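Hypothetical protein Llacc01001955 (Lactococcus lactis, PDB 1ZUJ) is a Dps-type protein that binds DNA with the help of an N-terminal helix and probably protects the cell against oxidative stress. Local coordinates at residues A[40-45]-A[99-104]; A[72-77]-A[145-150]. All blocks are in the same frame, centred on the assembly; numbering follows the deposited sequence.

Contact 1 (A[40-45]-A[99-104]); sequences EKISLM and IENDPK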
# COMPACT_ATOMS: atom_id res chain seq x y z
N GLU A 40 33.25 -7.92 -6.66
CA GLU A 40 32.87 -6.52 -6.40
C GLU A 40 32.00 -6.34 -5.18
O GLU A 40 32.27 -5.50 -4.34
CB GLU A 40 32.11 -5.93 -7.60
CG GLU A 40 32.93 -4.97 -8.43
CD GLU A 40 33.41 -3.78 -7.64
OE1 GLU A 40 34.22 -3.03 -8.19
OE2 GLU A 40 32.99 -3.60 -6.48
N LYS A 41 30.93 -7.13 -5.12
CA LYS A 41 30.10 -7.21 -3.94
C LYS A 41 30.95 -7.19 -2.67
O LYS A 41 30.70 -6.41 -1.76
CB LYS A 41 29.27 -8.48 -3.99
CG LYS A 41 28.46 -8.75 -2.74
CD LYS A 41 27.15 -9.47 -3.11
CE LYS A 41 26.42 -10.03 -1.87
NZ LYS A 41 27.29 -10.89 -1.01
N ILE A 42 31.99 -8.01 -2.64
CA ILE A 42 32.78 -8.19 -1.42
C ILE A 42 33.45 -6.89 -0.99
O ILE A 42 33.37 -6.53 0.17
CB ILE A 42 33.83 -9.35 -1.52
CG1 ILE A 42 33.39 -10.49 -2.47
CG2 ILE A 42 34.10 -9.94 -0.12
CD1 ILE A 42 32.00 -11.11 -2.18
N SER A 43 34.09 -6.19 -1.92
CA SER A 43 34.70 -4.88 -1.62
C SER A 43 33.66 -3.82 -1.22
O SER A 43 34.03 -2.88 -0.51
CB SER A 43 35.48 -4.32 -2.82
OG SER A 43 36.53 -5.18 -3.22
N LEU A 44 32.42 -3.97 -1.71
CA LEU A 44 31.29 -3.09 -1.38
C LEU A 44 30.74 -3.45 -0.01
O LEU A 44 30.87 -2.68 0.92
CB LEU A 44 30.16 -3.20 -2.43
CG LEU A 44 30.42 -2.70 -3.85
CD1 LEU A 44 29.39 -3.27 -4.83
CD2 LEU A 44 30.41 -1.20 -3.91
N MET A 45 30.11 -4.62 0.08
CA MET A 45 29.76 -5.28 1.35
C MET A 45 30.77 -5.00 2.46
O MET A 45 30.41 -4.90 3.64
CB MET A 45 29.63 -6.79 1.13
CG MET A 45 28.59 -7.49 2.02
SD MET A 45 27.41 -8.65 1.14
CE MET A 45 27.79 -10.25 2.12
N ILE A 99 39.77 -6.95 -10.49
CA ILE A 99 38.94 -6.77 -9.30
C ILE A 99 39.70 -7.38 -8.13
O ILE A 99 40.60 -8.20 -8.30
CB ILE A 99 37.53 -7.42 -9.43
CG1 ILE A 99 37.07 -7.57 -10.89
CG2 ILE A 99 36.48 -6.61 -8.65
CD1 ILE A 99 36.87 -6.25 -11.64
N GLU A 100 39.33 -6.96 -6.93
CA GLU A 100 40.15 -7.20 -5.75
C GLU A 100 39.31 -7.45 -4.52
O GLU A 100 38.09 -7.32 -4.53
CB GLU A 100 41.03 -5.97 -5.50
CG GLU A 100 40.96 -4.92 -6.60
CD GLU A 100 41.72 -3.66 -6.25
OE1 GLU A 100 42.00 -3.45 -5.05
OE2 GLU A 100 42.03 -2.88 -7.18
N ASN A 101 39.98 -7.85 -3.46
CA ASN A 101 39.44 -7.74 -2.13
C ASN A 101 40.57 -7.11 -1.38
O ASN A 101 41.63 -6.88 -1.95
CB ASN A 101 39.13 -9.12 -1.56
CG ASN A 101 37.74 -9.61 -1.93
OD1 ASN A 101 36.95 -9.99 -1.06
ND2 ASN A 101 37.44 -9.63 -3.22
N ASP A 102 40.36 -6.81 -0.11
CA ASP A 102 41.45 -6.35 0.72
C ASP A 102 41.01 -6.29 2.18
O ASP A 102 40.06 -5.58 2.50
CB ASP A 102 41.96 -4.97 0.26
CG ASP A 102 43.44 -4.78 0.49
OD1 ASP A 102 44.06 -3.98 -0.24
OD2 ASP A 102 44.08 -5.38 1.38
N PRO A 103 41.67 -7.04 3.06
CA PRO A 103 41.48 -6.83 4.50
C PRO A 103 42.08 -5.48 4.97
O PRO A 103 41.72 -4.99 6.04
CB PRO A 103 42.19 -8.02 5.15
CG PRO A 103 42.97 -8.72 4.08
CD PRO A 103 42.62 -8.12 2.77
N LYS A 104 42.96 -4.88 4.17
CA LYS A 104 43.62 -3.65 4.58
C LYS A 104 42.79 -2.38 4.26
O LYS A 104 43.09 -1.30 4.78
CB LYS A 104 45.08 -3.60 4.04
CG LYS A 104 45.35 -2.75 2.80
CD LYS A 104 46.55 -3.27 1.98
CE LYS A 104 47.86 -3.38 2.80
NZ LYS A 104 48.28 -4.79 3.02
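The side-chain amide of N101 lies across the flank of I42, joining helix 26-50 to the long connection between the second and third helices of the ferritin-like four-helix bundle, as found in Dps proteins. N101 CG stands anti to its own carbonyl carbon (chi1 -87°), which brings it within 3.9 Å of I42 CB, while OD1 is turned toward I42 CG2; the two side chains cross obliquely. One residue earlier the backbone of the connection takes over, with E100 O 3.0 Å from S43 OG. At the start of segment 99-104, I99 meets the aliphatic part of E40 at about a right angle, with E40 CG 3.9 Å from I99 CG2. The same glutamate also packs on F117 and F121 of helix 110-131. The N101 amide has a polar partner at each end. ND2 gives a weak hydrogen bond of 2.7 Å to E100 O, and OD1 accepts from the backbone N of L89 of the second subunit, so the residue that lies on I42 also joins two chains. An alanine in place of N101 would probably leave that L89 N-H without its acceptor and I42 CG2 without the amide beside it. Just beyond, the chain bends in an Asx turn: D102 OD2 accepts from K104 N at 3.0 Å, and the donor stands above the carboxylate plane, 51° out of it.

Contact 2 (A[72-77]-A[145-150]); sequences YLISEQ and LAIRKL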
# COMPACT_ATOMS: atom_id res chain seq x y z
N TYR A 72 22.29 -12.43 -10.63
CA TYR A 72 21.13 -13.28 -10.86
C TYR A 72 20.55 -13.16 -12.27
O TYR A 72 20.16 -14.16 -12.85
CB TYR A 72 20.03 -12.98 -9.85
CG TYR A 72 19.91 -14.02 -8.77
CD1 TYR A 72 19.46 -15.31 -9.06
CD2 TYR A 72 20.23 -13.71 -7.44
CE1 TYR A 72 19.35 -16.27 -8.06
CE2 TYR A 72 20.10 -14.66 -6.43
CZ TYR A 72 19.66 -15.94 -6.75
OH TYR A 72 19.55 -16.88 -5.75
N LEU A 73 20.50 -11.95 -12.82
CA LEU A 73 19.73 -11.74 -14.05
C LEU A 73 20.52 -11.99 -15.33
O LEU A 73 19.96 -12.48 -16.31
CB LEU A 73 19.07 -10.35 -14.08
CG LEU A 73 17.55 -10.42 -14.31
CD1 LEU A 73 16.75 -9.70 -13.20
CD2 LEU A 73 17.19 -9.88 -15.69
N ILE A 74 21.81 -11.66 -15.32
CA ILE A 74 22.68 -11.99 -16.44
C ILE A 74 22.79 -13.51 -16.57
O ILE A 74 22.63 -14.07 -17.66
CB ILE A 74 24.07 -11.38 -16.23
CG1 ILE A 74 24.00 -9.85 -16.38
CG2 ILE A 74 25.08 -11.99 -17.21
CD1 ILE A 74 23.56 -9.37 -17.75
N SER A 75 23.07 -14.14 -15.43
CA SER A 75 22.99 -15.59 -15.29
C SER A 75 21.71 -16.15 -15.92
O SER A 75 21.79 -16.94 -16.84
CB SER A 75 23.08 -16.00 -13.82
OG SER A 75 24.34 -15.65 -13.24
N GLU A 76 20.55 -15.71 -15.46
CA GLU A 76 19.29 -16.33 -15.90
C GLU A 76 19.05 -16.20 -17.41
O GLU A 76 18.22 -16.90 -17.96
CB GLU A 76 18.07 -15.77 -15.13
CG GLU A 76 17.91 -16.35 -13.74
CD GLU A 76 16.48 -16.79 -13.43
OE1 GLU A 76 16.22 -18.01 -13.37
OE2 GLU A 76 15.63 -15.90 -13.19
N GLN A 77 19.78 -15.30 -18.06
CA GLN A 77 19.68 -15.11 -19.50
C GLN A 77 20.72 -15.92 -20.28
O GLN A 77 20.63 -16.02 -21.51
CB GLN A 77 19.86 -13.63 -19.83
CG GLN A 77 18.82 -13.02 -20.78
CD GLN A 77 17.94 -12.02 -20.09
OE1 GLN A 77 16.74 -11.96 -20.36
NE2 GLN A 77 18.51 -11.23 -19.17
N LEU A 145 20.00 -6.69 -24.60
CA LEU A 145 19.33 -5.71 -23.74
C LEU A 145 19.86 -5.67 -22.31
O LEU A 145 20.21 -4.60 -21.81
CB LEU A 145 17.82 -5.98 -23.71
CG LEU A 145 16.96 -5.15 -24.68
CD1 LEU A 145 17.66 -4.93 -26.04
CD2 LEU A 145 15.54 -5.79 -24.85
N ALA A 146 19.92 -6.82 -21.65
CA ALA A 146 20.38 -6.88 -20.24
C ALA A 146 21.86 -6.48 -20.03
O ALA A 146 22.20 -5.90 -19.00
CB ALA A 146 20.14 -8.27 -19.67
N ILE A 147 22.72 -6.79 -20.99
CA ILE A 147 24.12 -6.42 -20.92
C ILE A 147 24.25 -4.91 -21.10
O ILE A 147 25.02 -4.26 -20.40
CB ILE A 147 24.94 -7.19 -21.99
CG1 ILE A 147 24.87 -8.70 -21.78
CG2 ILE A 147 26.42 -6.79 -21.98
CD1 ILE A 147 25.26 -9.48 -23.05
N ARG A 148 23.50 -4.36 -22.06
CA ARG A 148 23.55 -2.92 -22.36
C ARG A 148 23.26 -2.11 -21.11
O ARG A 148 23.94 -1.11 -20.83
CB ARG A 148 22.53 -2.52 -23.45
CG ARG A 148 22.59 -3.32 -24.74
CD ARG A 148 21.97 -2.64 -25.96
NE ARG A 148 22.88 -1.71 -26.64
CZ ARG A 148 22.86 -1.40 -27.94
NH1 ARG A 148 21.96 -1.95 -28.77
NH2 ARG A 148 23.73 -0.53 -28.43
N LYS A 149 22.22 -2.53 -20.37
CA LYS A 149 21.75 -1.81 -19.20
C LYS A 149 22.84 -1.81 -18.15
O LYS A 149 23.27 -0.77 -17.70
CB LYS A 149 20.45 -2.43 -18.67
CG LYS A 149 19.19 -2.13 -19.55
CD LYS A 149 17.87 -2.77 -19.00
CE LYS A 149 16.58 -2.00 -19.47
NZ LYS A 149 16.00 -2.43 -20.81
N LEU A 150 23.33 -2.99 -17.81
CA LEU A 150 24.42 -3.11 -16.83
C LEU A 150 25.63 -2.24 -17.13
O LEU A 150 26.35 -1.87 -16.22
CB LEU A 150 24.87 -4.57 -16.73
CG LEU A 150 25.63 -4.88 -15.44
CD1 LEU A 150 25.25 -6.24 -14.97
CD2 LEU A 150 27.10 -4.86 -15.65
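Helix segments 72-77 and 145-150 run nearly antiparallel, at 157° between their N-to-C directions, and their axes approach to 10.3 Å, joining the second and fourth long helices of the ferritin-like four-helix bundle. The backbones come nearest at I74 and A146, whose CA atoms are 6.8 Å apart. I74 carries the apolar contact. Its CG1 is anti to its own carbonyl carbon (chi1 -70°), and the CD1 methyl beyond it ends against the backbone of the facing helix, 3.9 Å from A146 O. The same methyl lies 4.1 Å from A146 CB and 4.3 Å from I147 CG1. L150, one turn further on, meets I74 at about a right angle, its CD1 4.1 Å from I74 CG1. L34 and I37 of helix 26-50 touch I74 and L150 respectively, and I128 of helix 110-131 touches both I147 and L150, placing the contact in the bundle interior. Facing away from this core, R148 forms salt bridges with E144 of its own chain and with E144 of the third subunit. Toward the C-terminal end of 72-77, the Q77 side chain is bent at chi2 (112°), and Q77 NE2 sits 3.4 Å from A146 CB.

From the N terminus, the chain passes through helix 11-20 into helix 26-50, which supplies residues 40-45 of contact 1. Residues 72-77 of contact 2 follow on helix 54-80. Past helix 89-95, the loop at 99-104 returns to helix 26-50 and closes contact 1, and helix 141-165 then brings 145-150 back to close contact 2. The two closures therefore cross instead of nesting. Their centres are 22 Å apart on opposite sides of the chain's centre, and their nearest atoms stay about 9 Å apart. Contact 1 fastens the connecting loop to the outside of the bundle, whereas contact 2 joins two of its long helices; both reach the second subunit.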